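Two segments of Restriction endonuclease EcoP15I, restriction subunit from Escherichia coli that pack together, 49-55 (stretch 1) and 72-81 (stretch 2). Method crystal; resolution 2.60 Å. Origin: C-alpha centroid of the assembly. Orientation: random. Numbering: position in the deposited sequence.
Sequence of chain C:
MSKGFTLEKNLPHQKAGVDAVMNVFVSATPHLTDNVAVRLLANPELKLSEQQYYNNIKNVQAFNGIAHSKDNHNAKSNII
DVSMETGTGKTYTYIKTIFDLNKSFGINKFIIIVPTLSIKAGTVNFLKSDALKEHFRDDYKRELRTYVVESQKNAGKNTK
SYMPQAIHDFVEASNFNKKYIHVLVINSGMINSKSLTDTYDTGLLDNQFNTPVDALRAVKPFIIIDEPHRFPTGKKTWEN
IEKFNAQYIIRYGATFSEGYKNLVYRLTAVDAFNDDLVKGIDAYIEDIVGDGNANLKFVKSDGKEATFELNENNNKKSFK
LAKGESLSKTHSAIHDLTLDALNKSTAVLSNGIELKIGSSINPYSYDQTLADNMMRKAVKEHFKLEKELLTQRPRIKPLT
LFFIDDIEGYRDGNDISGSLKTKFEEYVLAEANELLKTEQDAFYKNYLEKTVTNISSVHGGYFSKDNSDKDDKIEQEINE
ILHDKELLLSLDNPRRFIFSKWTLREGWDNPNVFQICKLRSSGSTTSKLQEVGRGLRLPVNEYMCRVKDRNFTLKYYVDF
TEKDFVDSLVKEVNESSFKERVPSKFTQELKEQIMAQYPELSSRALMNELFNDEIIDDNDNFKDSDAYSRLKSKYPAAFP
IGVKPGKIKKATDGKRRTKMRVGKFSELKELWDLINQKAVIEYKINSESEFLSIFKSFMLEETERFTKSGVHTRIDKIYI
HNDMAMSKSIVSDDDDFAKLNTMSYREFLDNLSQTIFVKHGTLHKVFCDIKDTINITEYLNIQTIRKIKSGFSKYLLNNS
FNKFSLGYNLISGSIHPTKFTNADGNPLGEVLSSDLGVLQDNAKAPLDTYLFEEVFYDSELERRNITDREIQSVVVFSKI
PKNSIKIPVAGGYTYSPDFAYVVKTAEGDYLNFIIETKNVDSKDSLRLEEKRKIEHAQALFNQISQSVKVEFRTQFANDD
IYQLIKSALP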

ATOM      1  N   SER C  49       5.862 -44.355   4.687  1.00 68.11           N
ATOM      2  CA  SER C  49       6.033 -45.225   5.864  1.00 68.18           C
ATOM      3  C   SER C  49       7.349 -45.025   6.621  1.00 73.19           C
ATOM      4  O   SER C  49       8.328 -44.535   6.040  1.00 72.63           O
ATOM      5  CB  SER C  49       5.840 -46.694   5.485  1.00 71.26           C
ATOM      6  OG  SER C  49       7.050 -47.351   5.145  1.00 78.64           O
ATOM      7  N   GLU C  50       7.369 -45.427   7.916  1.00 70.36           N
ATOM      8  CA  GLU C  50       8.554 -45.317   8.777  1.00 70.11           C
ATOM      9  C   GLU C  50       9.716 -46.118   8.191  1.00 72.82           C
ATOM     10  O   GLU C  50      10.814 -45.573   8.072  1.00 73.28           O
ATOM     11  CB  GLU C  50       8.243 -45.741  10.226  1.00 71.63           C
ATOM     12  CG  GLU C  50       9.264 -45.250  11.248  1.00 83.58           C
ATOM     13  CD  GLU C  50       8.888 -45.415  12.714  1.00103.66           C
ATOM     14  OE1 GLU C  50       7.764 -45.014  13.095  1.00107.51           O
ATOM     15  OE2 GLU C  50       9.743 -45.894  13.495  1.00 86.82           O
ATOM     16  N   GLN C  51       9.456 -47.383   7.773  1.00 67.43           N
ATOM     17  CA  GLN C  51      10.447 -48.288   7.167  1.00 66.12           C
ATOM     18  C   GLN C  51      11.050 -47.675   5.891  1.00 65.38           C
ATOM     19  O   GLN C  51      12.277 -47.597   5.788  1.00 63.36           O
ATOM     20  CB  GLN C  51       9.852 -49.713   6.938  1.00 67.49           C
ATOM     21  CG  GLN C  51      10.691 -50.701   6.086  1.00 86.38           C
ATOM     22  CD  GLN C  51      12.172 -50.815   6.437  1.00110.53           C
ATOM     23  OE1 GLN C  51      13.054 -50.507   5.622  1.00105.89           O
ATOM     24  NE2 GLN C  51      12.482 -51.268   7.644  1.00102.82           N
ATOM     25  N   GLN C  52      10.180 -47.216   4.955  1.00 60.39           N
ATOM     26  CA  GLN C  52      10.542 -46.542   3.699  1.00 59.49           C
ATOM     27  C   GLN C  52      11.540 -45.417   3.985  1.00 62.94           C
ATOM     28  O   GLN C  52      12.671 -45.478   3.509  1.00 61.40           O
ATOM     29  CB  GLN C  52       9.288 -45.959   3.021  1.00 60.55           C
ATOM     30  CG  GLN C  52       8.474 -46.964   2.208  1.00 73.56           C
ATOM     31  CD  GLN C  52       9.029 -47.233   0.823  1.00 89.11           C
ATOM     32  OE1 GLN C  52       9.957 -46.563   0.338  1.00 86.57           O
ATOM     33  NE2 GLN C  52       8.457 -48.223   0.150  1.00 71.28           N
ATOM     34  N   TYR C  53      11.132 -44.445   4.842  1.00 60.26           N
ATOM     35  CA  TYR C  53      11.903 -43.288   5.296  1.00 60.34           C
ATOM     36  C   TYR C  53      13.187 -43.729   5.997  1.00 65.11           C
ATOM     37  O   TYR C  53      14.250 -43.153   5.725  1.00 64.07           O
ATOM     38  CB  TYR C  53      11.018 -42.396   6.189  1.00 61.76           C
ATOM     39  CG  TYR C  53      11.668 -41.151   6.759  1.00 63.24           C
ATOM     40  CD1 TYR C  53      11.839 -40.010   5.980  1.00 64.74           C
ATOM     41  CD2 TYR C  53      11.997 -41.072   8.110  1.00 64.39           C
ATOM     42  CE1 TYR C  53      12.368 -38.837   6.521  1.00 65.75           C
ATOM     43  CE2 TYR C  53      12.527 -39.906   8.662  1.00 65.51           C
ATOM     44  CZ  TYR C  53      12.706 -38.787   7.865  1.00 70.93           C
ATOM     45  OH  TYR C  53      13.243 -37.642   8.408  1.00 67.97           O
ATOM     46  N   TYR C  54      13.110 -44.794   6.839  1.00 62.90           N
ATOM     47  CA  TYR C  54      14.299 -45.358   7.486  1.00 63.28           C
ATOM     48  C   TYR C  54      15.283 -45.864   6.391  1.00 65.98           C
ATOM     49  O   TYR C  54      16.462 -45.489   6.418  1.00 65.90           O
ATOM     50  CB  TYR C  54      13.946 -46.497   8.487  1.00 65.38           C
ATOM     51  CG  TYR C  54      15.175 -47.166   9.079  1.00 68.28           C
ATOM     52  CD1 TYR C  54      15.809 -48.222   8.419  1.00 70.04           C
ATOM     53  CD2 TYR C  54      15.752 -46.692  10.255  1.00 69.67           C
ATOM     54  CE1 TYR C  54      17.006 -48.758   8.893  1.00 70.67           C
ATOM     55  CE2 TYR C  54      16.929 -47.250  10.760  1.00 71.10           C
ATOM     56  CZ  TYR C  54      17.551 -48.285  10.079  1.00 79.51           C
ATOM     57  OH  TYR C  54      18.712 -48.832  10.579  1.00 80.78           O
ATOM     58  N   ASN C  55      14.786 -46.706   5.444  1.00 60.70           N
ATOM     59  CA  ASN C  55      15.579 -47.314   4.365  1.00 60.32           C
ATOM     60  C   ASN C  55      16.169 -46.305   3.390  1.00 61.91           C
ATOM     61  O   ASN C  55      17.282 -46.511   2.895  1.00 61.81           O
ATOM     62  CB  ASN C  55      14.756 -48.358   3.612  1.00 61.38           C
TER
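Stretch 2 (72-81) NHNAKSNIID

What backbone shapes meet in this contact, and where do they come closest? Stretch 1 is the opening of a helix: residues 50 to 55 are helical, and Ser49 sits at the N-cap, its OG accepting the bond from Gln52 N at 3.1 Å. Backbone bonds from Tyr53 N to Ser49 O (3.1 Å), Tyr54 N to Glu50 O (2.7 Å) and Asn55 N to Gln51 O (2.7 Å) hold the turns that follow. Stretch 2 runs as an irregular loop from Asn72 to Asn78 and enters a strand at Ile79. The two stretches draw nearest, by CA atoms, at Tyr54 and Ala75, 5.5 Å apart. From there stretch 2 extends in two directions: His73 lies beside Tyr54, while the residues from Ser77 to Ile80 pass around the hydroxyl end of Tyr53.

Which polar bond joins the two stretches? The one hydrogen bond across the contact is donated by Tyr53 OH to Ser77 O, 2.9 Å away. Tyr53 has chi1 at 179° (t), a rotamer that carries its ring out from the helix to the loop, so that the hydroxyl reaches a backbone carbonyl. The acceptor is main chain, so the bond ties the loop backbone to Tyr53 without using the side chain of Ser77, whose CA-to-CB bond points away from stretch 1. Ser77 OG instead takes a weak bond from Ile79 N at 3.4 Å, within its own stretch. Another, shorter local bond, from Lys76 N to Asn74 OD1 at 2.9 Å, spans Ala75.

How do the aromatic rings take part? Tyr54 and His73 meet rim to rim, with centroids 5.5 Å apart and planes at 70°, and neither ring covers the face of the other. Their closest atoms are Tyr54 CE2 and His73 NE2, at 3.4 Å. The ring of Tyr53 is also approached at its edge, with Asn74 O lying 4.2 Å from Tyr53 CE2 and Ser77 O near the same plane.

What fills the space around these polar and aromatic contacts? Ala75 is central, with its CA-to-CB bond directed toward the helix and its small methyl group set between two side chains: Ala75 CB is 3.9 Å from Glu50 CG and 4.2 Å from Tyr54 CD2. Glu50 CG makes the closest approach, Glu50 OE2 is also near at 4.1 Å from Ala75 CB, and the carboxylate takes no hydrogen bond from stretch 2. The carbonyl of Ala75 turns to the helix as well, with Ala75 O 4.1 Å from Tyr53 CD2. Farther along, Ile80 CG1 and Asn78 CA each lie 3.8 Å from Tyr53 OH, packing around the hydroxyl that Ser77 O engages. The whole contact buries 373 Å², counting both sides, with Tyr53 and Ala75 contributing the largest shares.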

ATOM      1  N   ASN C  72      23.491 -40.003  14.129  1.00 72.14           N
ATOM      2  CA  ASN C  72      23.336 -39.525  12.753  1.00 70.90           C
ATOM      3  C   ASN C  72      21.966 -39.825  12.118  1.00 73.51           C
ATOM      4  O   ASN C  72      21.666 -39.272  11.058  1.00 72.53           O
ATOM      5  CB  ASN C  72      24.473 -40.063  11.865  1.00 69.95           C
ATOM      6  CG  ASN C  72      25.854 -39.492  12.129  1.00 90.90           C
ATOM      7  OD1 ASN C  72      26.074 -38.627  12.992  1.00 82.64           O
ATOM      8  ND2 ASN C  72      26.829 -39.972  11.372  1.00 83.83           N
ATOM      9  N   HIS C  73      21.145 -40.691  12.745  1.00 69.72           N
ATOM     10  CA  HIS C  73      19.826 -41.047  12.206  1.00 69.38           C
ATOM     11  C   HIS C  73      18.745 -41.153  13.277  1.00 72.07           C
ATOM     12  O   HIS C  73      19.063 -41.372  14.447  1.00 71.21           O
ATOM     13  CB  HIS C  73      19.905 -42.311  11.321  1.00 70.47           C
ATOM     14  CG  HIS C  73      19.737 -43.614  12.050  1.00 74.20           C
ATOM     15  ND1 HIS C  73      20.684 -44.068  12.961  1.00 75.95           N
ATOM     16  CD2 HIS C  73      18.746 -44.534  11.956  1.00 75.82           C
ATOM     17  CE1 HIS C  73      20.228 -45.232  13.398  1.00 75.14           C
ATOM     18  NE2 HIS C  73      19.067 -45.553  12.822  1.00 75.40           N
ATOM     19  N   ASN C  74      17.467 -40.980  12.866  1.00 68.85           N
ATOM     20  CA  ASN C  74      16.260 -41.035  13.709  1.00 68.59           C
ATOM     21  C   ASN C  74      14.989 -41.068  12.832  1.00 75.22           C
ATOM     22  O   ASN C  74      14.599 -40.042  12.260  1.00 75.41           O
ATOM     23  CB  ASN C  74      16.225 -39.840  14.682  1.00 64.77           C
ATOM     24  CG  ASN C  74      15.134 -39.861  15.726  1.00 77.48           C
ATOM     25  OD1 ASN C  74      14.110 -40.543  15.603  1.00 65.82           O
ATOM     26  ND2 ASN C  74      15.315 -39.063  16.771  1.00 70.62           N
ATOM     27  N   ALA C  75      14.335 -42.247  12.747  1.00 72.82           N
ATOM     28  CA  ALA C  75      13.095 -42.461  11.974  1.00 72.10           C
ATOM     29  C   ALA C  75      11.847 -41.850  12.638  1.00 73.26           C
ATOM     30  O   ALA C  75      10.794 -41.787  12.001  1.00 72.79           O
ATOM     31  CB  ALA C  75      12.877 -43.950  11.721  1.00 72.91           C
ATOM     32  N   LYS C  76      11.961 -41.419  13.911  1.00 68.09           N
ATOM     33  CA  LYS C  76      10.863 -40.783  14.658  1.00 67.29           C
ATOM     34  C   LYS C  76      11.108 -39.240  14.735  1.00 68.51           C
ATOM     35  O   LYS C  76      10.905 -38.618  15.780  1.00 68.34           O
ATOM     36  CB  LYS C  76      10.745 -41.406  16.054  1.00 67.72           C
ATOM     37  N   SER C  77      11.559 -38.644  13.608  1.00 61.90           N
ATOM     38  CA  SER C  77      11.921 -37.228  13.471  1.00 60.30           C
ATOM     39  C   SER C  77      11.853 -36.836  11.999  1.00 60.96           C
ATOM     40  O   SER C  77      12.425 -37.529  11.154  1.00 59.95           O
ATOM     41  CB  SER C  77      13.333 -36.992  14.018  1.00 63.26           C
ATOM     42  OG  SER C  77      13.858 -35.708  13.728  1.00 69.48           O
ATOM     43  N   ASN C  78      11.140 -35.735  11.689  1.00 56.24           N
ATOM     44  CA  ASN C  78      10.982 -35.237  10.310  1.00 55.31           C
ATOM     45  C   ASN C  78      12.061 -34.214   9.935  1.00 55.25           C
ATOM     46  O   ASN C  78      11.964 -33.555   8.903  1.00 54.63           O
ATOM     47  CB  ASN C  78       9.546 -34.707  10.049  1.00 57.48           C
ATOM     48  CG  ASN C  78       9.057 -33.587  10.956  1.00 71.18           C
ATOM     49  OD1 ASN C  78       9.723 -33.133  11.895  1.00 53.76           O
ATOM     50  ND2 ASN C  78       7.852 -33.127  10.692  1.00 67.78           N
ATOM     51  N   ILE C  79      13.108 -34.128  10.763  1.00 49.34           N
ATOM     52  CA  ILE C  79      14.234 -33.239  10.569  1.00 48.16           C
ATOM     53  C   ILE C  79      15.341 -33.912   9.766  1.00 52.52           C
ATOM     54  O   ILE C  79      15.915 -34.906  10.203  1.00 52.61           O
ATOM     55  CB  ILE C  79      14.712 -32.642  11.914  1.00 50.83           C
ATOM     56  CG1 ILE C  79      13.564 -31.837  12.587  1.00 50.58           C
ATOM     57  CG2 ILE C  79      15.978 -31.791  11.734  1.00 51.86           C
ATOM     58  CD1 ILE C  79      13.731 -31.604  14.061  1.00 52.34           C
ATOM     59  N   ILE C  80      15.632 -33.359   8.584  1.00 48.77           N
ATOM     60  CA  ILE C  80      16.695 -33.811   7.686  1.00 48.09           C
ATOM     61  C   ILE C  80      17.861 -32.795   7.781  1.00 53.44           C
ATOM     62  O   ILE C  80      17.618 -31.579   7.776  1.00 53.39           O
ATOM     63  CB  ILE C  80      16.135 -33.980   6.246  1.00 50.58           C
ATOM     64  CG1 ILE C  80      14.924 -34.942   6.240  1.00 51.08           C
ATOM     65  CG2 ILE C  80      17.217 -34.431   5.259  1.00 50.01           C
ATOM     66  CD1 ILE C  80      13.956 -34.769   5.104  1.00 61.22           C
ATOM     67  N   ASP C  81      19.114 -33.288   7.908  1.00 49.84           N
ATOM     68  CA  ASP C  81      20.277 -32.408   8.029  1.00 49.44           C
ATOM     69  C   ASP C  81      21.252 -32.454   6.877  1.00 53.28           C
ATOM     70  O   ASP C  81      21.586 -33.528   6.377  1.00 52.89           O
ATOM     71  CB  ASP C  81      21.009 -32.623   9.352  1.00 51.48           C
ATOM     72  CG  ASP C  81      20.151 -32.313  10.553  1.00 64.84           C
ATOM     73  OD1 ASP C  81      19.326 -31.379  10.466  1.00 66.70           O
ATOM     74  OD2 ASP C  81      20.320 -32.986  11.588  1.00 67.74           O
TER